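Local coordinates for protein aminoglycoside phosphotransferase (Alicyclobacillus acidocaldarius subsp. acidocaldarius, PDB 4PDY) that probably transfers a phosphate group to a small-molecule substrate, as in the aminoglycoside phosphotransferase family with its protein-kinase-like fold, at residues 162-165 / 166-170; 197-200 / 201-205. All coordinates share one frame; numbering follows the deposited sequence. Where two conformers were deposited one is given.

Interaction 1: residues 162-165 / 166-170; sequences WRDL and RQMWL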
ATOM      1  N   TRP A 162      15.671 -11.776   3.343  1.00 12.03           N
ATOM      2  CA  TRP A 162      15.944 -13.089   3.902  1.00 12.88           C
ATOM      3  C   TRP A 162      17.359 -13.123   4.529  1.00 12.09           C
ATOM      4  O   TRP A 162      17.561 -13.611   5.641  1.00 12.97           O
ATOM      5  CB  TRP A 162      15.818 -14.186   2.825  1.00 13.40           C
ATOM      6  CG  TRP A 162      16.493 -15.482   3.224  1.00 16.69           C
ATOM      7  CD1 TRP A 162      17.472 -16.144   2.533  1.00 21.56           C
ATOM      8  CD2 TRP A 162      16.294 -16.210   4.435  1.00 17.82           C
ATOM      9  NE1 TRP A 162      17.879 -17.253   3.238  1.00 25.09           N
ATOM     10  CE2 TRP A 162      17.178 -17.310   4.416  1.00 22.90           C
ATOM     11  CE3 TRP A 162      15.462 -16.025   5.550  1.00 22.90           C
ATOM     12  CZ2 TRP A 162      17.232 -18.245   5.453  1.00 25.48           C
ATOM     13  CZ3 TRP A 162      15.521 -16.946   6.589  1.00 27.77           C
ATOM     14  CH2 TRP A 162      16.406 -18.046   6.533  1.00 27.70           C
ATOM     15  N   ARG A 163      18.338 -12.616   3.791  1.00 12.51           N
ATOM     16  CA  ARG A 163      19.703 -12.582   4.288  1.00 15.50           C
ATOM     17  C   ARG A 163      19.799 -11.797   5.594  1.00 14.43           C
ATOM     18  O   ARG A 163      20.459 -12.208   6.533  1.00 13.88           O
ATOM     19  CB  ARG A 163      20.640 -12.001   3.229  1.00 16.86           C
ATOM     20  CG  ARG A 163      20.836 -12.958   2.064  1.00 21.31           C
ATOM     21  CD  ARG A 163      21.552 -12.320   0.898  1.00 24.82           C
ATOM     22  NE  ARG A 163      21.895 -13.338  -0.098  1.00 30.36           N
ATOM     23  CZ  ARG A 163      22.283 -13.087  -1.343  1.00 33.57           C
ATOM     24  NH1 ARG A 163      22.373 -11.837  -1.789  1.00 38.63           N
ATOM     25  NH2 ARG A 163      22.568 -14.099  -2.149  1.00 37.68           N
ATOM     26  N   ASP A 164      19.054 -10.696   5.664  1.00 12.86           N
ATOM     27  CA  ASP A 164      18.991  -9.875   6.880  1.00 12.30           C
ATOM     28  C   ASP A 164      18.365 -10.647   8.048  1.00 11.11           C
ATOM     29  O   ASP A 164      18.907 -10.701   9.153  1.00 11.72           O
ATOM     30  CB  ASP A 164      18.175  -8.632   6.545  1.00 12.13           C
ATOM     31  CG  ASP A 164      18.174  -7.583   7.653  1.00 12.32           C
ATOM     32  OD1 ASP A 164      19.137  -7.468   8.424  1.00 12.63           O
ATOM     33  OD2 ASP A 164      17.161  -6.857   7.744  1.00 13.40           O
ATOM     34  N   LEU A 165      17.218 -11.271   7.777  1.00 11.98           N
ATOM     35  CA  LEU A 165      16.506 -12.026   8.793  1.00 13.15           C
ATOM     36  C   LEU A 165      17.390 -13.127   9.400  1.00 14.09           C
ATOM     37  O   LEU A 165      17.441 -13.280  10.615  1.00 15.16           O
ATOM     38  CB  LEU A 165      15.208 -12.603   8.232  1.00 14.14           C
ATOM     39  CG  LEU A 165      14.285 -13.348   9.205  1.00 13.81           C
ATOM     40  CD1 LEU A 165      13.927 -12.495  10.425  1.00 13.48           C
ATOM     41  CD2 LEU A 165      13.031 -13.783   8.463  1.00 16.43           C
ATOM     42  N   ARG A 166      18.083 -13.888   8.549  0.50 15.20           N
ATOM     43  CA  ARG A 166      18.978 -14.938   9.016  0.50 16.69           C
ATOM     44  C   ARG A 166      20.111 -14.382   9.886  0.50 15.53           C
ATOM     45  O   ARG A 166      20.430 -14.941  10.933  0.50 18.17           O
ATOM     46  CB  ARG A 166      19.548 -15.689   7.816  0.50 19.50           C
ATOM     47  CG  ARG A 166      20.061 -17.079   8.129  0.50 19.78           C
ATOM     48  CD  ARG A 166      20.521 -17.738   6.840  0.50 22.16           C
ATOM     49  NE  ARG A 166      21.304 -16.824   6.015  0.50 25.64           N
ATOM     50  CZ  ARG A 166      21.791 -17.134   4.816  0.50 25.38           C
ATOM     51  NH1 ARG A 166      21.551 -18.329   4.306  0.50 28.27           N
ATOM     52  NH2 ARG A 166      22.495 -16.251   4.122  0.50 23.18           N
ATOM     53  N   GLN A 167      20.705 -13.272   9.456  1.00 14.26           N
ATOM     54  CA  GLN A 167      21.749 -12.625  10.245  1.00 14.61           C
ATOM     55  C   GLN A 167      21.234 -12.148  11.590  1.00 14.12           C
ATOM     56  O   GLN A 167      21.912 -12.306  12.591  1.00 14.92           O
ATOM     57  CB  GLN A 167      22.399 -11.475   9.480  1.00 19.52           C
ATOM     58  CG  GLN A 167      23.349 -11.935   8.386  1.00 26.77           C
ATOM     59  CD  GLN A 167      24.387 -12.941   8.877  1.00 31.50           C
ATOM     60  OE1 GLN A 167      25.074 -12.707   9.881  1.00 33.43           O
ATOM     61  NE2 GLN A 167      24.504 -14.081   8.168  1.00 33.12           N
HETATM   62  N   MSE A 168      20.023 -11.596  11.610  1.00 14.22           N
HETATM   63  CA  MSE A 168      19.427 -11.086  12.848  1.00 14.36           C
HETATM   64  C   MSE A 168      19.195 -12.188  13.840  1.00 13.88           C
HETATM   65  O   MSE A 168      19.535 -12.029  14.988  1.00 14.88           O
HETATM   66  CB  MSE A 168      18.153 -10.309  12.567  1.00 14.53           C
HETATM   67  CG  MSE A 168      18.583  -9.030  11.855  1.00 13.58           C
HETATM   68 SE   MSE A 168      17.083  -7.841  11.642  0.75 12.16          SE
HETATM   69  CE  MSE A 168      16.023  -8.795  10.313  1.00 11.56           C
ATOM     70  N   TRP A 169      18.681 -13.353  13.435  1.00 16.58           N
ATOM     71  CA  TRP A 169      18.495 -14.375  14.466  1.00 17.33           C
ATOM     72  C   TRP A 169      19.811 -15.048  14.878  1.00 17.28           C
ATOM     73  O   TRP A 169      19.939 -15.489  16.012  1.00 16.54           O
ATOM     74  CB  TRP A 169      17.370 -15.360  14.179  1.00 21.05           C
ATOM     75  CG  TRP A 169      17.606 -16.355  13.139  1.00 22.22           C
ATOM     76  CD1 TRP A 169      18.667 -17.223  13.024  1.00 28.69           C
ATOM     77  CD2 TRP A 169      16.727 -16.657  12.066  1.00 21.24           C
ATOM     78  NE1 TRP A 169      18.499 -18.032  11.931  1.00 29.37           N
ATOM     79  CE2 TRP A 169      17.320 -17.709  11.317  1.00 23.84           C
ATOM     80  CE3 TRP A 169      15.492 -16.154  11.662  1.00 22.57           C
ATOM     81  CZ2 TRP A 169      16.713 -18.255  10.194  1.00 27.39           C
ATOM     82  CZ3 TRP A 169      14.888 -16.711  10.542  1.00 24.92           C
ATOM     83  CH2 TRP A 169      15.505 -17.737   9.817  1.00 27.60           C
ATOM     84  N   LEU A 170      20.802 -15.078  13.991  1.00 17.47           N
ATOM     85  CA  LEU A 170      22.143 -15.487  14.400  1.00 16.76           C
ATOM     86  C   LEU A 170      22.696 -14.537  15.461  1.00 16.55           C
ATOM     87  O   LEU A 170      23.290 -14.967  16.458  1.00 17.78           O
ATOM     88  CB  LEU A 170      23.090 -15.551  13.204  1.00 21.73           C
ATOM     89  CG  LEU A 170      22.785 -16.639  12.168  1.00 24.07           C
ATOM     90  CD1 LEU A 170      23.695 -16.462  10.958  1.00 26.33           C
ATOM     91  CD2 LEU A 170      22.923 -18.045  12.751  1.00 24.65           C
TER
HETATM   92  O   HOH W   1      22.473 -14.110   5.954  1.00 29.24           O
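Trp162 and Trp169 meet through their six-membered rings on one side of a continuous helix. Trp162 CZ3 lies 3.3 Å from Trp169 CH2. The rings cross obliquely, with their planes at 64°. Trp169 reaches back with CG between its backbone N and carbonyl carbon (chi1 73°). Arg166 CA lies over the centre of its ring, and Leu165 O lies near the ring's rim. Leu165 CG adds an apolar contact, 3.7 Å from Trp169 CZ3. Arg166 CB makes a CH-pi contact over the Trp162 face, 4.2 Å from the six-membered ring centroid.

The backbone bonds are regular i to i+4 bonds. Arg166 N to Trp162 O is 3.0 Å, and Met168 N to Asp164 O is 2.8 Å. On the exposed side, water 1 donates to Arg163 O and accepts from Gln167 NE2 and, in the conformer given, from Arg166 NH2. It joins three residues of successive turns.

The selenomethionine at Met168 bends its CE back to 3.4 Å from Asp164 OD2. That carboxylate is held by His310, His314 and Trp306 of helix 303-315, which also packs on Met168. Trp162 and Trp169 face helix 189-203, where the Trp162 ring lies nearly parallel to that of His193. Helix 154-173 thus touches both of these helices.

Interaction 2: residues 197-200 / 201-205; sequences AESL and ALFED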
ATOM      1  N   ALA A 197      12.348 -19.561   2.226  1.00 14.47           N
ATOM      2  CA  ALA A 197      12.824 -20.437   1.158  1.00 15.00           C
ATOM      3  C   ALA A 197      11.731 -20.737   0.142  1.00 15.47           C
ATOM      4  O   ALA A 197      11.984 -20.711  -1.061  1.00 16.59           O
ATOM      5  CB  ALA A 197      13.398 -21.717   1.747  1.00 17.67           C
ATOM      6  N   GLU A 198      10.502 -20.985   0.617  1.00 14.67           N
ATOM      7  CA  GLU A 198       9.386 -21.279  -0.288  1.00 16.29           C
ATOM      8  C   GLU A 198       9.046 -20.059  -1.123  1.00 13.88           C
ATOM      9  O   GLU A 198       8.755 -20.176  -2.305  1.00 15.23           O
ATOM     10  CB  GLU A 198       8.155 -21.770   0.479  1.00 18.85           C
ATOM     11  CG  GLU A 198       8.347 -23.149   1.103  1.00 21.08           C
ATOM     12  CD  GLU A 198       7.161 -23.622   1.927  1.00 27.08           C
ATOM     13  OE1 GLU A 198       6.140 -22.932   1.937  1.00 33.95           O
ATOM     14  OE2 GLU A 198       7.239 -24.702   2.554  1.00 34.80           O
ATOM     15  N   SER A 199       9.108 -18.878  -0.499  1.00 12.93           N
ATOM     16  CA  SER A 199       8.850 -17.638  -1.228  1.00 13.01           C
ATOM     17  C   SER A 199       9.872 -17.380  -2.338  1.00 12.48           C
ATOM     18  O   SER A 199       9.509 -17.128  -3.489  1.00 12.92           O
ATOM     19  CB  SER A 199       8.823 -16.454  -0.253  1.00 13.69           C
ATOM     20  OG  SER A 199       8.820 -15.217  -0.951  1.00 13.13           O
ATOM     21  N   LEU A 200      11.152 -17.464  -1.990  1.00 13.84           N
ATOM     22  CA  LEU A 200      12.198 -17.224  -2.976  1.00 14.10           C
ATOM     23  C   LEU A 200      12.146 -18.268  -4.096  1.00 14.42           C
ATOM     24  O   LEU A 200      12.364 -17.915  -5.235  1.00 16.17           O
ATOM     25  CB  LEU A 200      13.572 -17.184  -2.319  1.00 13.61           C
ATOM     26  CG  LEU A 200      13.793 -16.034  -1.318  1.00 15.66           C
ATOM     27  CD1 LEU A 200      15.148 -16.179  -0.647  1.00 20.19           C
ATOM     28  CD2 LEU A 200      13.700 -14.688  -2.003  1.00 18.24           C
ATOM     29  N   ALA A 201      11.791 -19.517  -3.776  1.00 14.22           N
ATOM     30  CA  ALA A 201      11.622 -20.545  -4.823  1.00 16.66           C
ATOM     31  C   ALA A 201      10.503 -20.158  -5.796  1.00 15.68           C
ATOM     32  O   ALA A 201      10.614 -20.325  -7.013  1.00 18.00           O
ATOM     33  CB  ALA A 201      11.357 -21.923  -4.218  1.00 18.34           C
ATOM     34  N   LEU A 202       9.415 -19.595  -5.262  1.00 16.37           N
ATOM     35  CA  LEU A 202       8.326 -19.146  -6.128  1.00 16.45           C
ATOM     36  C   LEU A 202       8.745 -17.993  -7.018  1.00 15.21           C
ATOM     37  O   LEU A 202       8.407 -17.963  -8.200  1.00 18.19           O
ATOM     38  CB  LEU A 202       7.087 -18.742  -5.328  1.00 19.47           C
ATOM     39  CG  LEU A 202       6.218 -19.901  -4.844  1.00 22.14           C
ATOM     40  CD1 LEU A 202       5.231 -19.379  -3.817  1.00 22.21           C
ATOM     41  CD2 LEU A 202       5.482 -20.562  -5.993  1.00 27.18           C
ATOM     42  N   PHE A 203       9.506 -17.054  -6.472  1.00 14.27           N
ATOM     43  CA  PHE A 203      10.026 -15.951  -7.282  1.00 16.70           C
ATOM     44  C   PHE A 203      10.952 -16.418  -8.416  1.00 18.31           C
ATOM     45  O   PHE A 203      11.065 -15.729  -9.416  1.00 20.55           O
ATOM     46  CB  PHE A 203      10.758 -14.917  -6.418  1.00 16.67           C
ATOM     47  CG  PHE A 203       9.845 -14.003  -5.623  1.00 16.48           C
ATOM     48  CD1 PHE A 203       8.945 -13.138  -6.253  1.00 16.72           C
ATOM     49  CD2 PHE A 203       9.930 -13.984  -4.249  1.00 15.12           C
ATOM     50  CE1 PHE A 203       8.131 -12.289  -5.508  1.00 17.03           C
ATOM     51  CE2 PHE A 203       9.115 -13.141  -3.505  1.00 15.34           C
ATOM     52  CZ  PHE A 203       8.223 -12.301  -4.138  1.00 19.39           C
ATOM     53  N   GLU A 204      11.597 -17.577  -8.235  1.00 15.74           N
ATOM     54  CA  GLU A 204      12.500 -18.191  -9.239  1.00 15.64           C
ATOM     55  C   GLU A 204      11.774 -19.077 -10.253  1.00 16.84           C
ATOM     56  O   GLU A 204      12.385 -19.530 -11.216  1.00 20.15           O
ATOM     57  CB  GLU A 204      13.598 -18.969  -8.510  1.00 17.10           C
ATOM     58  CG  GLU A 204      14.500 -18.050  -7.702  1.00 18.93           C
ATOM     59  CD  GLU A 204      15.609 -18.771  -6.976  1.00 25.17           C
ATOM     60  OE1 GLU A 204      15.464 -19.976  -6.690  1.00 29.23           O
ATOM     61  OE2 GLU A 204      16.634 -18.119  -6.676  1.00 33.34           O
ATOM     62  N   ASP A 205      10.479 -19.300 -10.064  1.00 16.03           N
ATOM     63  CA  ASP A 205       9.699 -20.094 -10.991  1.00 16.70           C
ATOM     64  C   ASP A 205       9.444 -19.327 -12.281  1.00 15.66           C
ATOM     65  O   ASP A 205       9.096 -18.140 -12.279  1.00 16.66           O
ATOM     66  CB  ASP A 205       8.362 -20.547 -10.372  1.00 19.24           C
ATOM     67  CG  ASP A 205       8.528 -21.666  -9.333  1.00 25.83           C
ATOM     68  OD1 ASP A 205       9.545 -22.405  -9.386  1.00 30.68           O
ATOM     69  OD2 ASP A 205       7.627 -21.819  -8.462  1.00 31.66           O
TER
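Ser199 and Phe203 sit one turn apart on the last turns of helix 189-203. The Phe203 ring swings back along the helix, with CG anti to the carbonyl carbon (chi1 -76°). This brings Phe203 CE2 to 3.3 Å from Ser199 OG. Phe203 CD2 is equally near Ser199 O, which approaches the ring obliquely. The Ser199 hydroxyl is anti to its own backbone N (chi1 169°). It is hydrogen-bonded to Ala297 O of helix 289-300, so it is satisfied while lying against the ring.

Leu200 shares the first torsion of Phe203, with its CG also anti to the carbonyl carbon. Its CA lies at the edge of the Phe203 ring, near the ring plane. Its CD2 makes a loose apolar contact with Phe203 CD2 at 4.4 Å. Glu204 lays its aliphatic part across the preceding turn, with CG 3.3 Å from Leu200 O. Leu202 sets its CB 3.4 Å from Ser199 O and turns its side chain to helix 289-300.

Backbone bonds hold the turn. Phe203 N to Ser199 O is 3.0 Å. Glu204 N to Leu200 O is more bent, with an N-H...O angle of 135°.

Phe203 also meets the ring of Phe158 and touches Ala297 and Ile298. An alanine here is likely to open a gap beside Ser199 and leave Phe158 without its aromatic partner. The chemistry is mixed. One buried aromatic ring lies beside a hydroxyl and a carbonyl whose polar needs are met by hydrogen bonds, so the helix can bury this face without stranding either oxygen.

Interactions 1 and 2 are both local contacts within single helices, and each has a buried and an exposed side. They lie on helices 154-173 and 189-203, which pack together. Their centres are 18 Å apart, but they touch where Trp162 CD1 packs 3.9 Å from Leu200 CD1. Phe203 of interaction 2 also reaches helix 154-173, at Val154, Phe155 and Phe158. The buried side of interaction 1 is richer in aromatic groups. Its partly exposed carboxylate is hydrogen-bonded to helix 303-315. Interaction 2 buries one ring and a serine against helix 289-300. On the exposed side, interaction 1 has a water-bridged arginine and glutamine, while interaction 2 has small alanines and Glu204.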